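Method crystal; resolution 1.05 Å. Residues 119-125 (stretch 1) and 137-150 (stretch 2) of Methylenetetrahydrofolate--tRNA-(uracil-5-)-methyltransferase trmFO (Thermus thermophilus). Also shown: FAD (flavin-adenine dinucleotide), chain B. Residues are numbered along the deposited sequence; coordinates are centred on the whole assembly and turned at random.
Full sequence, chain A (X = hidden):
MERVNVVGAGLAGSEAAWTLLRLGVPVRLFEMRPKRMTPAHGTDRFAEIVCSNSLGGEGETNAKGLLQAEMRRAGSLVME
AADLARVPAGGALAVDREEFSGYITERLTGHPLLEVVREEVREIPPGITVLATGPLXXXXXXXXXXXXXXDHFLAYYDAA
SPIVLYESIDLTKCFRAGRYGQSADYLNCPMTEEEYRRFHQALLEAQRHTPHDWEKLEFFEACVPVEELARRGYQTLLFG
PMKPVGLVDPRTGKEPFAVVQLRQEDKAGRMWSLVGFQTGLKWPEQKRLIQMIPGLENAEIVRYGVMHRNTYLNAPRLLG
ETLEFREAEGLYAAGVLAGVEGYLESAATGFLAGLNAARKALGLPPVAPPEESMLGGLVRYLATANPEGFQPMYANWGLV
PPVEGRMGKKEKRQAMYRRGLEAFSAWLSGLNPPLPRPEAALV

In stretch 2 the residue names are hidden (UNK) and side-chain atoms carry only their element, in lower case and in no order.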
ATOM      1  N   GLU A 119      -7.056 -25.395  -5.214  1.00 15.23           N
ATOM      2  CA  GLU A 119      -6.474 -25.472  -6.538  1.00 16.19           C
ATOM      3  C   GLU A 119      -5.856 -24.135  -6.902  1.00 15.48           C
ATOM      4  O   GLU A 119      -6.209 -23.094  -6.335  1.00 16.38           O
ATOM      5  CB  GLU A 119      -7.533 -25.862  -7.568  1.00 20.80           C
ATOM      6  CG  GLU A 119      -8.385 -24.714  -8.076  1.00 25.26           C
ATOM      7  CD  GLU A 119      -9.211 -25.097  -9.293  1.00 27.50           C
ATOM      8  OE1 GLU A 119      -9.332 -24.265 -10.220  1.00 29.59           O
ATOM      9  OE2 GLU A 119      -9.735 -26.230  -9.324  1.00 27.21           O
ATOM     10  N   GLU A 120      -4.912 -24.174  -7.832  1.00 15.91           N
ATOM     11  CA  GLU A 120      -4.362 -22.961  -8.402  1.00 15.93           C
ATOM     12  C   GLU A 120      -5.267 -22.474  -9.520  1.00 15.45           C
ATOM     13  O   GLU A 120      -5.579 -23.225 -10.441  1.00 17.67           O
ATOM     14  CB  GLU A 120      -2.968 -23.204  -8.978  1.00 16.98           C
ATOM     15  CG  GLU A 120      -2.388 -21.939  -9.576  1.00 17.12           C
ATOM     16  CD  GLU A 120      -1.255 -22.173 -10.552  1.00 17.93           C
ATOM     17  OE1 GLU A 120      -0.969 -23.341 -10.907  1.00 21.30           O
ATOM     18  OE2 GLU A 120      -0.659 -21.162 -10.977  1.00 16.64           O
ATOM     19  N   VAL A 121      -5.684 -21.219  -9.442  1.00 13.71           N
ATOM     20  CA  VAL A 121      -6.457 -20.600 -10.508  1.00 13.66           C
ATOM     21  C   VAL A 121      -5.480 -20.054 -11.536  1.00 13.78           C
ATOM     22  O   VAL A 121      -4.599 -19.261 -11.211  1.00 14.79           O
ATOM     23  CB  VAL A 121      -7.355 -19.482  -9.939  1.00 13.52           C
ATOM     24  CG1 VAL A 121      -8.014 -18.696 -11.057  1.00 13.98           C
ATOM     25  CG2 VAL A 121      -8.387 -20.082  -8.999  1.00 14.72           C
ATOM     26  N   ARG A 122      -5.616 -20.505 -12.778  1.00 13.78           N
ATOM     27  CA  ARG A 122      -4.637 -20.173 -13.804  1.00 14.48           C
ATOM     28  C   ARG A 122      -5.170 -19.215 -14.864  1.00 14.76           C
ATOM     29  O   ARG A 122      -4.413 -18.725 -15.697  1.00 17.58           O
ATOM     30  CB  ARG A 122      -4.119 -21.451 -14.472  1.00 16.17           C
ATOM     31  CG  ARG A 122      -3.430 -22.409 -13.509  1.00 18.17           C
ATOM     32  CD  ARG A 122      -3.048 -23.728 -14.187  1.00 19.34           C
ATOM     33  NE  ARG A 122      -2.041 -23.540 -15.225  1.00 20.36           N
ATOM     34  CZ  ARG A 122      -0.738 -23.422 -14.986  1.00 20.81           C
ATOM     35  NH1 ARG A 122      -0.281 -23.470 -13.743  1.00 21.86           N
ATOM     36  NH2 ARG A 122       0.109 -23.249 -15.992  1.00 21.80           N
ATOM     37  N   GLU A 123      -6.474 -18.976 -14.851  1.00 13.55           N
ATOM     38  CA  GLU A 123      -7.103 -18.045 -15.778  1.00 13.27           C
ATOM     39  C   GLU A 123      -8.096 -17.234 -14.979  1.00 13.42           C
ATOM     40  O   GLU A 123      -8.589 -17.695 -13.955  1.00 13.99           O
ATOM     41  CB  GLU A 123      -7.831 -18.795 -16.898  1.00 15.74           C
ATOM     42  CG  GLU A 123      -6.947 -19.733 -17.709  1.00 19.09           C
ATOM     43  CD  GLU A 123      -6.025 -19.007 -18.676  1.00 21.97           C
ATOM     44  OE1 GLU A 123      -6.197 -17.793 -18.891  1.00 22.56           O
ATOM     45  OE2 GLU A 123      -5.123 -19.659 -19.238  1.00 25.11           O
ATOM     46  N   ILE A 124      -8.393 -16.030 -15.440  1.00 13.26           N
ATOM     47  CA  ILE A 124      -9.359 -15.194 -14.749  1.00 13.58           C
ATOM     48  C   ILE A 124     -10.731 -15.858 -14.804  1.00 13.90           C
ATOM     49  O   ILE A 124     -11.259 -16.095 -15.888  1.00 14.06           O
ATOM     50  CB  ILE A 124      -9.426 -13.800 -15.376  1.00 14.41           C
ATOM     51  CG1 ILE A 124      -8.056 -13.120 -15.295  1.00 15.54           C
ATOM     52  CG2 ILE A 124     -10.477 -12.953 -14.682  1.00 16.31           C
ATOM     53  CD1 ILE A 124      -7.944 -11.898 -16.188  1.00 16.78           C
ATOM     54  N   PRO A 125     -11.297 -16.192 -13.633  1.00 14.20           N
ATOM     55  CA  PRO A 125     -12.614 -16.829 -13.616  1.00 15.32           C
ATOM     56  C   PRO A 125     -13.693 -15.931 -14.213  1.00 15.86           C
ATOM     57  O   PRO A 125     -13.613 -14.708 -14.110  1.00 16.69           O
ATOM     58  CB  PRO A 125     -12.882 -17.016 -12.116  1.00 17.06           C
ATOM     59  CG  PRO A 125     -11.544 -17.058 -11.496  1.00 17.19           C
ATOM     60  CD  PRO A 125     -10.728 -16.082 -12.278  1.00 15.37           C
ATOM     61  N   UNK A 137       1.539 -13.895  -6.122  1.00 12.78           N
ATOM     62  CA  UNK A 137       0.571 -14.344  -7.112  1.00 12.48           C
ATOM     63  C   UNK A 137       1.225 -15.364  -8.046  1.00 12.84           C
ATOM     64  O   UNK A 137       2.335 -15.143  -8.530  1.00 13.75           O
ATOM     65  o   UNK A 137      -0.799 -12.319  -7.139  1.00 11.59           O
ATOM     66  c   UNK A 137       0.061 -13.144  -7.939  1.00 12.17           C
ATOM     67  c   UNK A 137      -0.717 -13.606  -9.146  1.00 12.70           C
ATOM     68  N   UNK A 138       0.550 -16.480  -8.302  1.00 13.18           N
ATOM     69  CA  UNK A 138       1.156 -17.519  -9.127  1.00 14.29           C
ATOM     70  C   UNK A 138       1.472 -16.993 -10.522  1.00 13.75           C
ATOM     71  O   UNK A 138       0.790 -16.111 -11.051  1.00 13.85           O
ATOM     72  o   UNK A 138      -0.748 -18.577 -10.174  1.00 15.25           O
ATOM     73  c   UNK A 138       0.270 -18.760  -9.214  1.00 14.92           C
ATOM     74  N   UNK A 139       2.522 -17.550 -11.112  1.00 14.91           N
ATOM     75  CA  UNK A 139       2.971 -17.122 -12.422  1.00 16.28           C
ATOM     76  C   UNK A 139       1.860 -17.204 -13.466  1.00 15.11           C
ATOM     77  O   UNK A 139       1.691 -16.292 -14.273  1.00 14.93           O
ATOM     78  o   UNK A 139       5.952 -19.010 -15.745  1.00 29.48           O
ATOM     79  c   UNK A 139       4.169 -17.965 -12.853  1.00 19.23           C
ATOM     80  c   UNK A 139       4.684 -17.664 -14.246  1.00 23.19           C
ATOM     81  c   UNK A 139       5.887 -18.513 -14.602  1.00 27.29           C
ATOM     82  o   UNK A 139       6.767 -18.686 -13.731  1.00 29.79           O
ATOM     83  N   UNK A 140       1.095 -18.294 -13.451  1.00 14.86           N
ATOM     84  CA  UNK A 140       0.044 -18.484 -14.446  1.00 15.42           C
ATOM     85  C   UNK A 140      -1.000 -17.373 -14.369  1.00 13.71           C
ATOM     86  O   UNK A 140      -1.427 -16.840 -15.395  1.00 13.74           O
ATOM     87  c   UNK A 140      -0.613 -19.857 -14.296  1.00 16.53           C
ATOM     88  N   UNK A 141      -1.419 -17.009 -13.162  1.00 12.86           N
ATOM     89  CA  UNK A 141      -2.433 -15.971 -13.056  1.00 13.01           C
ATOM     90  C   UNK A 141      -1.867 -14.603 -13.425  1.00 12.02           C
ATOM     91  O   UNK A 141      -2.552 -13.792 -14.049  1.00 12.03           O
ATOM     92  c   UNK A 141      -4.284 -15.016 -11.575  1.00 14.54           C
ATOM     93  c   UNK A 141      -5.422 -15.479 -12.473  1.00 16.22           C
ATOM     94  c   UNK A 141      -3.073 -15.945 -11.673  1.00 13.62           C
ATOM     95  c   UNK A 141      -4.743 -14.930 -10.130  1.00 15.21           C
ATOM     96  N   UNK A 142      -0.614 -14.347 -13.053  1.00 12.43           N
ATOM     97  CA  UNK A 142       0.034 -13.106 -13.466  1.00 13.20           C
ATOM     98  C   UNK A 142       0.068 -13.009 -15.000  1.00 12.60           C
ATOM     99  O   UNK A 142      -0.219 -11.958 -15.575  1.00 13.22           O
ATOM    100  c   UNK A 142       1.445 -13.006 -12.883  1.00 14.41           C
ATOM    101  N   UNK A 143       0.390 -14.114 -15.662  1.00 13.24           N
ATOM    102  CA  UNK A 143       0.396 -14.126 -17.123  1.00 14.07           C
ATOM    103  C   UNK A 143      -0.995 -13.841 -17.686  1.00 13.13           C
ATOM    104  O   UNK A 143      -1.144 -13.119 -18.671  1.00 13.44           O
ATOM    105  c   UNK A 143       0.917 -15.466 -17.644  1.00 16.63           C
ATOM    106  o   UNK A 143       4.167 -14.075 -17.631  1.00 27.88           O
ATOM    107  c   UNK A 143       3.230 -14.650 -18.219  1.00 25.33           C
ATOM    108  c   UNK A 143       2.408 -15.662 -17.447  1.00 20.36           C
ATOM    109  o   UNK A 143       2.946 -14.435 -19.417  1.00 27.56           O
ATOM    110  N   UNK A 144      -2.017 -14.414 -17.061  1.00 12.82           N
ATOM    111  CA  UNK A 144      -3.388 -14.183 -17.491  1.00 12.46           C
ATOM    112  C   UNK A 144      -3.780 -12.710 -17.350  1.00 11.49           C
ATOM    113  O   UNK A 144      -4.455 -12.147 -18.218  1.00 11.69           O
ATOM    114  c   UNK A 144      -4.345 -15.071 -16.715  1.00 12.64           C
ATOM    115  N   UNK A 145      -3.358 -12.087 -16.254  1.00 11.56           N
ATOM    116  CA  UNK A 145      -3.646 -10.676 -16.039  1.00 11.45           C
ATOM    117  C   UNK A 145      -2.932  -9.792 -17.062  1.00 11.43           C
ATOM    118  O   UNK A 145      -3.507  -8.830 -17.572  1.00 11.70           O
ATOM    119  c   UNK A 145      -3.595 -10.697 -12.175  1.00 13.63           C
ATOM    120  c   UNK A 145      -4.232 -10.767 -13.554  1.00 12.44           C
ATOM    121  c   UNK A 145      -5.533  -9.978 -13.600  1.00 14.07           C
ATOM    122  c   UNK A 145      -3.259 -10.265 -14.618  1.00 11.93           C
ATOM    123  N   UNK A 146      -1.679 -10.116 -17.363  1.00 12.26           N
ATOM    124  CA  UNK A 146      -0.952  -9.380 -18.387  1.00 12.73           C
ATOM    125  C   UNK A 146      -1.622  -9.513 -19.753  1.00 12.94           C
ATOM    126  O   UNK A 146      -1.719  -8.540 -20.497  1.00 13.65           O
ATOM    127  c   UNK A 146       3.101 -11.132 -17.921  1.00 23.33           C
ATOM    128  c   UNK A 146       2.806  -9.721 -17.460  1.00 20.54           C
ATOM    129  n   UNK A 146       4.561 -11.338 -18.129  1.00 24.16           N
ATOM    130  c   UNK A 146       1.323  -9.486 -17.243  1.00 16.17           C
ATOM    131  c   UNK A 146       0.500  -9.852 -18.465  1.00 14.62           C
ATOM    132  N   UNK A 147      -2.082 -10.714 -20.084  1.00 13.20           N
ATOM    133  CA  UNK A 147      -2.755 -10.931 -21.362  1.00 14.81           C
ATOM    134  C   UNK A 147      -4.013 -10.073 -21.480  1.00 14.41           C
ATOM    135  O   UNK A 147      -4.277  -9.468 -22.519  1.00 16.28           O
ATOM    136  c   UNK A 147      -3.052 -16.124 -20.664  1.00 24.58           C
ATOM    137  n   UNK A 147      -3.940 -16.696 -19.867  1.00 25.54           N
ATOM    138  n   UNK A 147      -1.761 -16.372 -20.497  1.00 25.48           N
ATOM    139  c   UNK A 147      -2.551 -14.618 -22.548  1.00 23.84           C
ATOM    140  c   UNK A 147      -2.004 -13.314 -21.974  1.00 21.84           C
ATOM    141  c   UNK A 147      -3.133 -12.404 -21.540  1.00 17.74           C
ATOM    142  n   UNK A 147      -3.453 -15.298 -21.624  1.00 24.54           N
ATOM    143  N   UNK A 148      -4.793 -10.027 -20.404  1.00 13.60           N
ATOM    144  CA  UNK A 148      -6.087  -9.363 -20.430  1.00 13.60           C
ATOM    145  C   UNK A 148      -5.955  -7.839 -20.339  1.00 13.72           C
ATOM    146  O   UNK A 148      -6.666  -7.113 -21.031  1.00 16.02           O
ATOM    147  c   UNK A 148      -8.354  -9.313 -19.120  1.00 18.49           C
ATOM    148  c   UNK A 148      -9.412  -9.831 -20.084  1.00 19.87           C
ATOM    149  c   UNK A 148      -6.968  -9.928 -19.304  1.00 14.74           C
ATOM    150  n   UNK A 148      -9.342 -11.263 -20.371  1.00 18.08           N
ATOM    151  n   UNK A 148     -10.922 -11.915 -18.807  1.00 19.79           N
ATOM    152  n   UNK A 148      -9.924 -13.480 -20.154  1.00 17.32           N
ATOM    153  c   UNK A 148     -10.064 -12.213 -19.773  1.00 17.47           C
ATOM    154  N   UNK A 149      -5.034  -7.356 -19.504  1.00 13.61           N
ATOM    155  CA  UNK A 149      -4.973  -5.928 -19.201  1.00 13.86           C
ATOM    156  C   UNK A 149      -3.736  -5.195 -19.711  1.00 15.67           C
ATOM    157  O   UNK A 149      -3.716  -3.967 -19.713  1.00 18.22           O
ATOM    158  c   UNK A 149      -8.891  -5.953 -17.105  1.00 14.11           C
ATOM    159  c   UNK A 149      -7.656  -5.503 -17.534  1.00 13.61           C
ATOM    160  c   UNK A 149      -6.598  -7.335 -16.435  1.00 13.52           C
ATOM    161  c   UNK A 149      -6.497  -6.182 -17.198  1.00 13.13           C
ATOM    162  c   UNK A 149      -8.978  -7.097 -16.341  1.00 14.59           C
ATOM    163  c   UNK A 149      -7.829  -7.790 -16.004  1.00 14.43           C
ATOM    164  c   UNK A 149      -5.169  -5.698 -17.695  1.00 13.80           C
ATOM    165  N   UNK A 150      -2.721  -5.937 -20.144  1.00 14.62           N
ATOM    166  CA  UNK A 150      -1.517  -5.338 -20.700  1.00 15.71           C
ATOM    167  C   UNK A 150      -0.274  -5.661 -19.895  1.00 14.61           C
ATOM    168  O   UNK A 150      -0.268  -5.540 -18.669  1.00 15.47           O
TER
HETATM  169  PA  FAD B 444      -1.445 -13.130   0.744  1.00 10.67           P
HETATM  170  O1A FAD B 444      -0.077 -13.555   0.297  1.00 11.62           O
HETATM  171  O2A FAD B 444      -1.711 -13.023   2.213  1.00 11.15           O
HETATM  172  O5B FAD B 444      -2.567 -14.087   0.130  1.00 10.59           O
HETATM  173  C5B FAD B 444      -2.550 -14.470  -1.231  1.00 11.11           C
HETATM  174  C4B FAD B 444      -3.059 -15.896  -1.303  1.00 11.06           C
HETATM  175  O4B FAD B 444      -3.264 -16.251  -2.660  1.00 11.27           O
HETATM  176  C3B FAD B 444      -2.045 -16.892  -0.744  1.00 11.74           C
HETATM  177  O3B FAD B 444      -2.648 -17.736   0.218  1.00 12.32           O
HETATM  178  C2B FAD B 444      -1.574 -17.675  -1.969  1.00 12.17           C
HETATM  179  O2B FAD B 444      -1.233 -19.023  -1.715  1.00 13.18           O
HETATM  180  C1B FAD B 444      -2.783 -17.579  -2.880  1.00 11.61           C
HETATM  181  N9A FAD B 444      -2.562 -17.682  -4.331  1.00 12.28           N
HETATM  182  C8A FAD B 444      -1.631 -17.026  -5.087  1.00 12.36           C
HETATM  183  N7A FAD B 444      -1.842 -17.324  -6.386  1.00 12.35           N
HETATM  184  C5A FAD B 444      -2.912 -18.161  -6.457  1.00 12.13           C
HETATM  185  C6A FAD B 444      -3.571 -18.780  -7.510  1.00 12.86           C
HETATM  186  N6A FAD B 444      -3.314 -18.481  -8.790  1.00 13.38           N
HETATM  187  N1A FAD B 444      -4.648 -19.575  -7.229  1.00 13.18           N
HETATM  188  C2A FAD B 444      -5.068 -19.788  -5.937  1.00 13.01           C
HETATM  189  N3A FAD B 444      -4.425 -19.179  -4.884  1.00 12.54           N
HETATM  190  C4A FAD B 444      -3.367 -18.391  -5.167  1.00 11.85           C
HETATM  191  N1  FAD B 444       3.090  -7.119   5.560  1.00 15.04           N
HETATM  192  C2  FAD B 444       3.091  -6.495   6.781  1.00 16.21           C
HETATM  193  O2  FAD B 444       2.183  -5.727   7.091  1.00 16.23           O
HETATM  194  N3  FAD B 444       4.124  -6.738   7.667  1.00 18.11           N
HETATM  195  C4  FAD B 444       5.165  -7.601   7.369  1.00 18.79           C
HETATM  196  O4  FAD B 444       6.072  -7.801   8.187  1.00 21.94           O
HETATM  197  C4X FAD B 444       5.150  -8.231   6.125  1.00 17.33           C
HETATM  198  N5  FAD B 444       6.160  -9.094   5.764  1.00 19.08           N
HETATM  199  C5X FAD B 444       6.124  -9.716   4.533  1.00 17.96           C
HETATM  200  C6  FAD B 444       7.146 -10.595   4.186  1.00 18.31           C
HETATM  201  C7  FAD B 444       7.141 -11.226   2.950  1.00 18.98           C
HETATM  202  C7M FAD B 444       8.248 -12.174   2.581  1.00 20.72           C
HETATM  203  C8  FAD B 444       6.100 -10.980   2.061  1.00 19.27           C
HETATM  204  C8M FAD B 444       6.080 -11.659   0.722  1.00 21.41           C
HETATM  205  C9  FAD B 444       5.074 -10.103   2.407  1.00 17.50           C
HETATM  206  C9A FAD B 444       5.079  -9.464   3.644  1.00 16.22           C
HETATM  207  N10 FAD B 444       4.067  -8.574   3.983  1.00 14.49           N
HETATM  208  C10 FAD B 444       4.111  -7.980   5.230  1.00 15.38           C
HETATM  209  C1' FAD B 444       3.354  -7.815   2.888  1.00 13.26           C
HETATM  210  C2' FAD B 444       1.834  -8.045   2.846  1.00 12.03           C
HETATM  211  O2' FAD B 444       1.134  -7.203   3.746  1.00 11.65           O
HETATM  212  C3' FAD B 444       1.464  -9.512   3.065  1.00 11.23           C
HETATM  213  O3' FAD B 444       2.007 -10.235   1.978  1.00 12.20           O
HETATM  214  C4' FAD B 444      -0.042  -9.754   3.135  1.00 11.28           C
HETATM  215  O4' FAD B 444      -0.245 -11.087   3.560  1.00 11.90           O
HETATM  216  C5' FAD B 444      -0.734  -9.481   1.805  1.00 10.60           C
HETATM  217  O5' FAD B 444      -2.054  -9.976   1.846  1.00 10.09           O
HETATM  218  P   FAD B 444      -2.720 -10.544   0.506  1.00  9.68           P
HETATM  219  O1P FAD B 444      -2.675  -9.521  -0.583  1.00  9.56           O
HETATM  220  O2P FAD B 444      -4.057 -11.086   0.889  1.00 10.20           O
HETATM  221  O3P FAD B 444      -1.730 -11.718   0.038  1.00  9.96           O
HETATM  222  O   HOH W   1       1.668 -20.844 -12.057  1.00 18.60           O
HETATM  223  O   HOH W   2      -2.207 -18.331 -17.608  1.00 24.11           O
HETATM  224  O   HOH W   3     -10.286 -16.001 -18.525  1.00 22.36           O
HETATM  225  O   HOH W   4     -12.669 -14.292 -17.538  1.00 27.17           O

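Position 137 has one carbon carrying an oxygen and a second carbon, the beta-branched pattern of threonine; T137 touches nothing on stretch 1. Position 138 has one carbon and one oxygen, and that oxygen lies 2.7 Å from E120 OE2. This is serine: S138 OG donates to E120 OE2 and, sitting at the N-cap, also accepts a weak capping bond from the backbone N of position 141, 3.4 Å from OG. Its backbone N reaches FAD N7A at 3.2 Å.

At 139, three carbons end in two oxygens on an unbranched chain, clear of stretch 1: E139, the first helical residue. Position 140 has a single carbon, over one face of the R122 guanidinium, with CB 3.6 Å from R122 CZ; it is A140. Position 141 carries four carbons forked at the second, one fork end 4.4 Å from V121 CG1. Forking there means leucine, and L141 CB also packs 3.7 Å from V121 O. Position 142 is a lone carbon out of reach, A142. At 143, three carbons end in two oxygens, again without contact to stretch 1: E143.

Position 144 is one carbon, its CB 3.8 Å from R122 O: A144, small where the two backbones run close. Position 145 repeats the four-carbon fork, one end 4.0 Å from I124 CD1, so L145. Position 146 is four carbons in a row ending in nitrogen, out of reach; K146 NZ instead bridges to E143 OE2 at 2.8 Å along the helix. Position 147 has three carbons, a nitrogen, then a carbon with two more nitrogens, one of them 2.7 Å from E123 OE1: R147, whose NH2 forms a salt bridge with that oxygen. Position 148 has the same atoms, its guanidinium face under I124 CD1; R148 also reaches I124 O through two waters. Position 149 is a carbon and a six-carbon ring, F149, with CE2 4.1 Å from I124 CD1. Position 150 has no side chain and positive phi, where a CB would jam against the preceding carbonyl O: G150 ends the helix.

The rules are legible. Alanines at 140 and 144 point toward stretch 1 and let it lie close, while I124 packs against L145, R148 and F149. Polar bonds lie near both ends of the contact, S138 with E120 and R147 with E123. V121 binds the adenine through V121 N to FAD N1A, 2.9 Å, and FAD N6A to V121 O, 2.8 Å, and S138 N binds the same adenine from stretch 2, so both stretches contact the cofactor.

Stretch 2 137-150: TSEALAEALKRRFG
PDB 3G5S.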